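PDB 5ZNM: colicin-D from Escherichia coli, which kills E. coli and closely related bacteria by inhibiting protein synthesis, here as the central domain joined to the C-terminal tRNase domain. Local coordinates for residues S345-N350 with M354-I359. Residues are numbered along the deposited sequence; the frame is centred on the assembly and turned at random.
Sequences SKVYFN and MNVVII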
loop_
_atom_site.group_PDB
_atom_site.type_symbol
_atom_site.label_atom_id
_atom_site.label_comp_id
_atom_site.label_asym_id
_atom_site.label_seq_id
_atom_site.Cartn_x
_atom_site.Cartn_y
_atom_site.Cartn_z
ATOM N N SER A 345 -7.499 14.677 34.829
ATOM C CA SER A 345 -8.321 13.520 35.131
ATOM C C SER A 345 -9.675 13.962 35.677
ATOM O O SER A 345 -9.836 15.059 36.211
ATOM C CB SER A 345 -7.611 12.614 36.137
ATOM O OG SER A 345 -7.409 13.307 37.349
ATOM N N LYS A 346 -10.664 13.093 35.522
ATOM C CA LYS A 346 -11.986 13.315 36.088
ATOM C C LYS A 346 -12.267 12.202 37.082
ATOM O O LYS A 346 -11.881 11.050 36.847
ATOM C CB LYS A 346 -13.057 13.330 35.001
ATOM C CG LYS A 346 -12.893 14.456 33.999
ATOM C CD LYS A 346 -14.014 14.412 32.976
ATOM C CE LYS A 346 -13.814 15.474 31.908
ATOM N NZ LYS A 346 -14.107 16.825 32.442
ATOM N N VAL A 347 -12.931 12.542 38.190
ATOM C CA VAL A 347 -13.282 11.572 39.228
ATOM C C VAL A 347 -14.794 11.385 39.213
ATOM O O VAL A 347 -15.543 12.370 39.180
ATOM C CB VAL A 347 -12.791 12.014 40.624
ATOM C CG1 VAL A 347 -13.206 11.008 41.664
ATOM C CG2 VAL A 347 -11.251 12.202 40.653
ATOM N N TYR A 348 -15.240 10.130 39.251
ATOM C CA TYR A 348 -16.659 9.783 39.211
ATOM C C TYR A 348 -17.028 9.150 40.541
ATOM O O TYR A 348 -16.486 8.101 40.905
ATOM C CB TYR A 348 -16.978 8.856 38.031
ATOM C CG TYR A 348 -16.753 9.597 36.737
ATOM C CD1 TYR A 348 -17.711 10.479 36.246
ATOM C CD2 TYR A 348 -15.566 9.462 36.039
ATOM C CE1 TYR A 348 -17.486 11.194 35.080
ATOM C CE2 TYR A 348 -15.339 10.165 34.874
ATOM C CZ TYR A 348 -16.299 11.027 34.404
ATOM O OH TYR A 348 -16.064 11.729 33.244
ATOM N N PHE A 349 -17.908 9.817 41.280
ATOM C CA PHE A 349 -18.212 9.485 42.668
ATOM C C PHE A 349 -19.630 8.950 42.778
ATOM O O PHE A 349 -20.546 9.468 42.127
ATOM C CB PHE A 349 -18.054 10.730 43.546
ATOM C CG PHE A 349 -18.480 10.536 44.978
ATOM C CD1 PHE A 349 -17.765 9.705 45.820
ATOM C CD2 PHE A 349 -19.585 11.204 45.479
ATOM C CE1 PHE A 349 -18.140 9.557 47.174
ATOM C CE2 PHE A 349 -19.978 11.048 46.823
ATOM C CZ PHE A 349 -19.247 10.227 47.664
ATOM N N ASN A 350 -19.816 7.907 43.594
ATOM C CA ASN A 350 -21.163 7.440 43.909
ATOM C C ASN A 350 -21.469 7.732 45.368
ATOM O O ASN A 350 -20.744 7.254 46.244
ATOM C CB ASN A 350 -21.314 5.945 43.619
ATOM C CG ASN A 350 -22.736 5.473 43.797
ATOM O OD1 ASN A 350 -23.181 5.244 44.919
ATOM N ND2 ASN A 350 -23.461 5.336 42.694
ATOM N N MET A 354 -20.016 5.247 48.113
ATOM C CA MET A 354 -18.865 6.107 48.399
ATOM C C MET A 354 -17.644 5.763 47.561
ATOM O O MET A 354 -16.530 6.192 47.881
ATOM C CB MET A 354 -18.496 6.093 49.889
ATOM C CG MET A 354 -19.664 6.418 50.789
ATOM S SD MET A 354 -20.056 8.167 50.793
ATOM C CE MET A 354 -18.602 8.812 51.622
ATOM N N ASN A 355 -17.824 5.035 46.460
ATOM C CA ASN A 355 -16.699 4.690 45.605
ATOM C C ASN A 355 -16.361 5.838 44.662
ATOM O O ASN A 355 -17.235 6.599 44.234
ATOM C CB ASN A 355 -16.999 3.415 44.809
ATOM C CG ASN A 355 -16.879 2.162 45.665
ATOM O OD1 ASN A 355 -16.293 2.202 46.750
ATOM N ND2 ASN A 355 -17.431 1.036 45.185
ATOM N N VAL A 356 -15.073 5.969 44.357
ATOM C CA VAL A 356 -14.606 6.835 43.284
ATOM C C VAL A 356 -13.934 5.976 42.231
ATOM O O VAL A 356 -13.333 4.943 42.543
ATOM C CB VAL A 356 -13.614 7.908 43.788
ATOM C CG1 VAL A 356 -14.329 8.911 44.681
ATOM C CG2 VAL A 356 -12.473 7.229 44.554
ATOM N N VAL A 357 -14.021 6.424 40.976
ATOM C CA VAL A 357 -13.251 5.859 39.869
ATOM C C VAL A 357 -12.586 7.026 39.144
ATOM O O VAL A 357 -13.248 8.031 38.855
ATOM C CB VAL A 357 -14.126 5.039 38.902
ATOM C CG1 VAL A 357 -13.366 4.755 37.587
ATOM C CG2 VAL A 357 -14.605 3.719 39.581
ATOM N N ILE A 358 -11.276 6.906 38.890
ATOM C CA ILE A 358 -10.487 7.949 38.231
ATOM C C ILE A 358 -10.313 7.608 36.759
ATOM O O ILE A 358 -9.806 6.534 36.420
ATOM C CB ILE A 358 -9.105 8.121 38.883
ATOM C CG1 ILE A 358 -9.207 8.319 40.395
ATOM C CG2 ILE A 358 -8.311 9.294 38.174
ATOM C CD1 ILE A 358 -7.868 8.044 41.098
ATOM N N ILE A 359 -10.648 8.559 35.892
ATOM C CA ILE A 359 -10.463 8.440 34.451
ATOM C C ILE A 359 -9.461 9.505 34.021
ATOM O O ILE A 359 -9.663 10.693 34.293
ATOM C CB ILE A 359 -11.793 8.616 33.693
ATOM C CG1 ILE A 359 -12.855 7.654 34.227
ATOM C CG2 ILE A 359 -11.589 8.394 32.193
ATOM C CD1 ILE A 359 -12.523 6.198 33.994
#
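K346 and I359 pair through two backbone hydrogen bonds, and Y348 and V357 do the same two residues along. K346 N to I359 O is 2.9 Å, and I359 N returns a nearly straight bond (177°) to K346 O. Y348 N to V357 O is also 2.9 Å. N350 N reaches N355 O at 3.0 Å, near the turn. The M354 N bond to N350 O is weak, bent to 124°. V347–I358 and F349–V356 are the non-hydrogen-bonded pairs of this antiparallel hairpin.

Side chains alternate between two faces. On one, Y348 turns its ring edge to I359, with CE2 3.6 Å from CG1. The Y348 CG lies anti to the carbonyl carbon (chi1 -66°), which carries the ring past V357 O to the diagonal neighbour I359. On the other face, V356 CG1 meets the ring edge of F349 at CD1, 3.7 Å away, and also touches V347 CG1. M354 bends at chi2 and chi3 and runs alongside F349. Its SD sits at the ring edge, 3.8 Å from CZ, a Met-aromatic contact.

N350 OD1 accepts bonds from N352 N and T353 N within the turn. Y348 O also bonds H327 NE2.

The hairpin forms the middle of the tRNase-domain sheet, between strands 334-335 and 365-370. Helix 376-384 packs on the V347, F349 and V356 face; helix 314-329 packs against Y348 and V357.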